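Local coordinates for protein MIPZ (Caulobacter crescentus, PDB 2XJ9) that is a P-loop ATPase that dimerises, binds the nucleoid and inhibits cell division, probably confining it to the proper division plane, at residues S75-D78 against V79-A82; V163-G166 against R167-R170. The protein carries 1 engineered substitution. All coordinates share one frame; numbering follows the deposited sequence.

Interaction 1: S75-D78 against V79-A82; sequences SDND and VALA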
ATOM      1  N   SER A  75     -12.917  -3.186  19.514  1.00 60.76           N
ATOM      2  CA  SER A  75     -12.492  -3.185  20.922  1.00 48.84           C
ATOM      3  C   SER A  75     -12.529  -1.801  21.521  1.00 55.20           C
ATOM      4  O   SER A  75     -13.104  -0.885  20.950  1.00 55.41           O
ATOM      5  CB  SER A  75     -11.069  -3.691  21.069  1.00 38.37           C
ATOM      6  OG  SER A  75     -10.928  -4.966  20.506  1.00 48.19           O
ATOM      7  N   ASP A  76     -11.902  -1.663  22.686  1.00 66.80           N
ATOM      8  CA  ASP A  76     -11.653  -0.359  23.292  1.00 64.59           C
ATOM      9  C   ASP A  76     -10.238  -0.024  22.907  1.00 64.27           C
ATOM     10  O   ASP A  76      -9.744   1.072  23.171  1.00 64.32           O
ATOM     11  CB  ASP A  76     -11.774  -0.433  24.810  1.00 76.35           C
ATOM     12  CG  ASP A  76     -12.884  -1.380  25.266  1.00 96.76           C
ATOM     13  OD1 ASP A  76     -12.558  -2.527  25.648  1.00 90.43           O
ATOM     14  OD2 ASP A  76     -14.078  -0.986  25.233  1.00 85.24           O
ATOM     15  N   ASN A  77      -9.602  -1.006  22.269  1.00 59.58           N
ATOM     16  CA  ASN A  77      -8.249  -0.897  21.752  1.00 54.66           C
ATOM     17  C   ASN A  77      -8.002  -1.967  20.683  1.00 60.58           C
ATOM     18  O   ASN A  77      -7.750  -3.135  21.010  1.00 56.00           O
ATOM     19  CB  ASN A  77      -7.247  -1.042  22.897  1.00 55.26           C
ATOM     20  CG  ASN A  77      -5.812  -0.924  22.439  1.00 52.97           C
ATOM     21  OD1 ASN A  77      -5.420  -1.511  21.433  1.00 57.61           O
ATOM     22  ND2 ASN A  77      -5.017  -0.155  23.173  1.00 45.26           N
ATOM     23  N   ASP A  78      -8.067  -1.567  19.410  1.00 58.78           N
ATOM     24  CA  ASP A  78      -7.996  -2.522  18.296  1.00 48.34           C
ATOM     25  C   ASP A  78      -6.563  -2.881  17.947  1.00 50.54           C
ATOM     26  O   ASP A  78      -6.286  -3.994  17.470  1.00 43.65           O
ATOM     27  CB  ASP A  78      -8.702  -1.979  17.049  1.00 48.05           C
ATOM     28  CG  ASP A  78     -10.101  -1.452  17.343  1.00 64.68           C
ATOM     29  OD1 ASP A  78     -11.039  -1.787  16.574  1.00 57.50           O
ATOM     30  OD2 ASP A  78     -10.252  -0.690  18.330  1.00 64.49           O
ATOM     31  N   VAL A  79      -5.655  -1.929  18.166  1.00 46.29           N
ATOM     32  CA  VAL A  79      -4.248  -2.194  17.948  1.00 46.30           C
ATOM     33  C   VAL A  79      -3.898  -3.416  18.778  1.00 43.75           C
ATOM     34  O   VAL A  79      -3.190  -4.310  18.316  1.00 43.90           O
ATOM     35  CB  VAL A  79      -3.372  -0.995  18.345  1.00 48.03           C
ATOM     36  CG1 VAL A  79      -1.915  -1.403  18.409  1.00 43.37           C
ATOM     37  CG2 VAL A  79      -3.559   0.148  17.361  1.00 36.28           C
ATOM     38  N   ALA A  80      -4.435  -3.447  19.999  1.00 50.86           N
ATOM     39  CA  ALA A  80      -4.264  -4.560  20.943  1.00 48.97           C
ATOM     40  C   ALA A  80      -4.969  -5.805  20.444  1.00 47.12           C
ATOM     41  O   ALA A  80      -4.375  -6.878  20.408  1.00 42.31           O
ATOM     42  CB  ALA A  80      -4.806  -4.177  22.302  1.00 41.09           C
ATOM     43  N   LEU A  81      -6.238  -5.646  20.059  1.00 37.08           N
ATOM     44  CA  LEU A  81      -7.011  -6.733  19.464  1.00 40.59           C
ATOM     45  C   LEU A  81      -6.327  -7.403  18.266  1.00 43.47           C
ATOM     46  O   LEU A  81      -6.561  -8.578  17.979  1.00 37.78           O
ATOM     47  CB  LEU A  81      -8.402  -6.240  19.055  1.00 37.41           C
ATOM     48  CG  LEU A  81      -9.255  -7.321  18.390  1.00 37.16           C
ATOM     49  CD1 LEU A  81      -9.214  -8.597  19.202  1.00 43.96           C
ATOM     50  CD2 LEU A  81     -10.671  -6.858  18.218  1.00 46.33           C
ATOM     51  N   ALA A  82      -5.485  -6.651  17.565  1.00 46.42           N
ATOM     52  CA  ALA A  82      -4.794  -7.192  16.403  1.00 42.42           C
ATOM     53  C   ALA A  82      -3.950  -8.388  16.803  1.00 45.36           C
ATOM     54  O   ALA A  82      -3.673  -9.263  15.982  1.00 46.51           O
ATOM     55  CB  ALA A  82      -3.943  -6.136  15.764  1.00 46.98           C
TER
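Asn-77 occupies the N-cap of the short helix 78-81, and its side-chain carbonyl turns back to meet Ala-80 in the first turn. With CG anti to the backbone N (chi1 -179°), the amide extends alongside the helix start, and OD1 accepts from Ala-80 N at 2.6 Å, with an N-H...O angle of 151°. OD1 sits too near the methyl of Ala-80 in the model and is less surely placed, so the exact length and angle of this capping bond are doubtful. The same residue also contributes its main chain: Asn-77 O accepts from Leu-81 N at 3.1 Å, the first i to i+4 bond of the turn. Asp-78 O follows by accepting from Ala-82 N at 2.8 Å.

On another side of the turn, the hydroxyl of Ser-75 rests against the aliphatic part of Leu-81, with OG next to CB and CD2. The carboxylate of buried Asp-78 is engaged by the preceding loop: CG lies anti to the carbonyl carbon (chi1 -50°), and OD1 accepts a hydrogen bond from Leu-74 N, while OD2 makes a weak, long ion pair with Arg-46. The loop thus leads from strand 70-72, at one edge of the parallel sheet of this P-loop NTPase, into the helix, and a bound magnesium ion lies about 13 Å from the side chain of Val-79. Asn-77 therefore meets the opening turn through two acceptors: its main-chain oxygen makes a regular helical bond, whereas its side-chain oxygen serves Ala-80 N, a first-turn amide with no carbonyl one turn back within the helix.

Interaction 2: V163-G166 against R167-R170; sequences VWEG and RKQR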
ATOM      1  N   VAL A 163     -12.823 -12.567  -3.665  1.00 40.39           N
ATOM      2  CA  VAL A 163     -14.154 -12.024  -3.894  1.00 36.85           C
ATOM      3  C   VAL A 163     -15.077 -13.103  -4.461  1.00 55.12           C
ATOM      4  O   VAL A 163     -16.280 -13.118  -4.191  1.00 48.74           O
ATOM      5  CB  VAL A 163     -14.105 -10.862  -4.881  1.00 33.94           C
ATOM      6  CG1 VAL A 163     -15.492 -10.300  -5.089  1.00 33.81           C
ATOM      7  CG2 VAL A 163     -13.178  -9.797  -4.370  1.00 35.37           C
ATOM      8  N   TRP A 164     -14.496 -13.993  -5.258  1.00 51.73           N
ATOM      9  CA  TRP A 164     -15.216 -15.075  -5.889  1.00 47.71           C
ATOM     10  C   TRP A 164     -15.757 -16.028  -4.825  1.00 60.33           C
ATOM     11  O   TRP A 164     -16.777 -16.689  -5.033  1.00 67.58           O
ATOM     12  CB  TRP A 164     -14.268 -15.818  -6.834  1.00 60.31           C
ATOM     13  CG  TRP A 164     -14.905 -16.278  -8.107  1.00 88.15           C
ATOM     14  CD1 TRP A 164     -15.067 -15.551  -9.255  1.00 89.79           C
ATOM     15  CD2 TRP A 164     -15.463 -17.573  -8.368  1.00 98.39           C
ATOM     16  NE1 TRP A 164     -15.696 -16.314 -10.213  1.00 91.51           N
ATOM     17  CE2 TRP A 164     -15.949 -17.558  -9.695  1.00108.85           C
ATOM     18  CE3 TRP A 164     -15.602 -18.743  -7.610  1.00 87.35           C
ATOM     19  CZ2 TRP A 164     -16.563 -18.673 -10.279  1.00114.38           C
ATOM     20  CZ3 TRP A 164     -16.212 -19.848  -8.192  1.00101.63           C
ATOM     21  CH2 TRP A 164     -16.685 -19.803  -9.514  1.00108.32           C
ATOM     22  N   GLU A 165     -15.073 -16.095  -3.685  1.00 53.99           N
ATOM     23  CA  GLU A 165     -15.504 -16.959  -2.584  1.00 61.61           C
ATOM     24  C   GLU A 165     -16.451 -16.198  -1.656  1.00 56.85           C
ATOM     25  O   GLU A 165     -17.277 -16.780  -0.966  1.00 65.87           O
ATOM     26  CB  GLU A 165     -14.297 -17.505  -1.805  1.00 59.06           C
ATOM     27  CG  GLU A 165     -14.608 -18.631  -0.804  1.00 75.61           C
ATOM     28  CD  GLU A 165     -14.611 -20.035  -1.431  1.00 97.92           C
ATOM     29  OE1 GLU A 165     -15.117 -20.986  -0.778  1.00 87.66           O
ATOM     30  OE2 GLU A 165     -14.102 -20.185  -2.567  1.00 96.89           O
ATOM     31  N   GLY A 166     -16.330 -14.885  -1.642  1.00 53.63           N
ATOM     32  CA  GLY A 166     -17.230 -14.072  -0.860  1.00 56.31           C
ATOM     33  C   GLY A 166     -18.579 -14.001  -1.546  1.00 63.78           C
ATOM     34  O   GLY A 166     -19.516 -13.418  -1.003  1.00 63.41           O
ATOM     35  N   ARG A 167     -18.669 -14.567  -2.750  1.00 63.03           N
ATOM     36  CA  ARG A 167     -19.946 -14.661  -3.456  1.00 60.76           C
ATOM     37  C   ARG A 167     -20.542 -16.003  -3.149  1.00 68.04           C
ATOM     38  O   ARG A 167     -21.690 -16.090  -2.729  1.00 77.30           O
ATOM     39  CB  ARG A 167     -19.799 -14.467  -4.970  1.00 56.81           C
ATOM     40  CG  ARG A 167     -19.612 -12.998  -5.358  1.00 57.30           C
ATOM     41  CD  ARG A 167     -20.096 -12.630  -6.759  1.00 52.12           C
ATOM     42  NE  ARG A 167     -19.030 -12.411  -7.696  1.00 48.56           N
ATOM     43  CZ  ARG A 167     -18.770 -11.420  -8.542  1.00 40.38           C
ATOM     44  NH1 ARG A 167     -19.483 -10.309  -8.702  1.00 36.33           N
ATOM     45  NH2 ARG A 167     -17.692 -11.617  -9.268  1.00 46.89           N
ATOM     46  N   LYS A 168     -19.754 -17.056  -3.331  1.00 67.69           N
ATOM     47  CA  LYS A 168     -20.203 -18.386  -2.939  1.00 65.06           C
ATOM     48  C   LYS A 168     -20.696 -18.401  -1.488  1.00 75.16           C
ATOM     49  O   LYS A 168     -21.556 -19.205  -1.134  1.00 93.01           O
ATOM     50  CB  LYS A 168     -19.120 -19.444  -3.180  1.00 53.83           C
ATOM     51  CG  LYS A 168     -18.772 -19.630  -4.659  1.00 60.61           C
ATOM     52  CD  LYS A 168     -18.367 -21.061  -5.006  1.00 61.83           C
ATOM     53  CE  LYS A 168     -17.023 -21.461  -4.401  1.00 84.03           C
ATOM     54  NZ  LYS A 168     -15.948 -21.613  -5.428  1.00 75.11           N
ATOM     55  N   GLN A 169     -20.174 -17.504  -0.654  1.00 70.08           N
ATOM     56  CA  GLN A 169     -20.625 -17.407   0.736  1.00 77.83           C
ATOM     57  C   GLN A 169     -21.879 -16.552   0.857  1.00 81.41           C
ATOM     58  O   GLN A 169     -22.551 -16.569   1.889  1.00 95.69           O
ATOM     59  CB  GLN A 169     -19.527 -16.853   1.647  1.00 86.23           C
ATOM     60  CG  GLN A 169     -20.007 -16.493   3.062  1.00 93.36           C
ATOM     61  CD  GLN A 169     -18.965 -15.712   3.883  1.00104.32           C
ATOM     62  OE1 GLN A 169     -19.315 -14.882   4.737  1.00 86.35           O
ATOM     63  NE2 GLN A 169     -17.681 -15.986   3.630  1.00 94.49           N
ATOM     64  N   ARG A 170     -22.185 -15.792  -0.191  1.00 75.61           N
ATOM     65  CA  ARG A 170     -23.461 -15.079  -0.262  1.00 82.70           C
ATOM     66  C   ARG A 170     -24.510 -15.937  -0.955  1.00 86.86           C
ATOM     67  O   ARG A 170     -25.688 -15.580  -0.989  1.00 86.20           O
ATOM     68  CB  ARG A 170     -23.319 -13.743  -0.993  1.00 68.85           C
ATOM     69  CG  ARG A 170     -22.960 -12.592  -0.082  1.00 70.72           C
ATOM     70  CD  ARG A 170     -23.999 -11.500  -0.130  1.00 62.10           C
ATOM     71  NE  ARG A 170     -24.353 -11.167  -1.505  1.00 67.77           N
ATOM     72  CZ  ARG A 170     -25.152 -10.159  -1.839  1.00 79.26           C
ATOM     73  NH1 ARG A 170     -25.430  -9.924  -3.118  1.00 76.28           N
ATOM     74  NH2 ARG A 170     -25.672  -9.381  -0.896  1.00 68.69           N
TER
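The indole of Trp-164 is met at its edge by Lys-168, whose amine lies in the ring plane beside the six-membered ring, with NZ 3.3 Å from CZ3. Because the charge sits at the rim, this is not a cation-pi contact over a face. The carboxylate of Glu-165 approaches the same amine from another direction and forms a long salt bridge, OE2 to NZ 3.7 Å, with Lys-168 CE also close to OE2. Bends at chi2, chi3 and chi4 let the lysine chain fold back over the preceding turn and reach both groups.

All of this takes place on the last turns of helix 158-168, a helix of the P-loop NTPase domain. Lys-168 N gives a weak bond to Trp-164 O (3.4 Å), and Gln-169 N bonds to Glu-165 O at 3.0 Å, with an N-H...O angle of 138°. Past them the chain turns more tightly, and Arg-170 N reaches Arg-167 O.

Arg-167 starts across Val-163 O, with CG 3.5 Å from that oxygen, then leaves the helix: its guanidinium bonds to Gly-211 O and, weakly, to Met-179 O. Arg-170 also points elsewhere, forming a salt bridge with Asp-127.

In the fold
Interactions 1 and 2 sit at opposite kinds of helix end, the start of helix 78-81 and the final turns of helix 158-168, and they lie well apart, with about 18 Å between nearest atoms. Both are partly buried and combine covered with exposed residues. Interaction 1 relies on neutral amide and main-chain acceptors, while one oxygen of its buried carboxylate is bonded by the preceding loop. Interaction 2 is more charged: an amine and a carboxylate pair loosely on the exposed side of the helix, and two arginines leave the helix for main-chain carbonyls, some weakly, and, from Arg-170, for Asp-127. The former follows edge strand 70-72; the latter packs towards strand 180-186, further across the same parallel sheet.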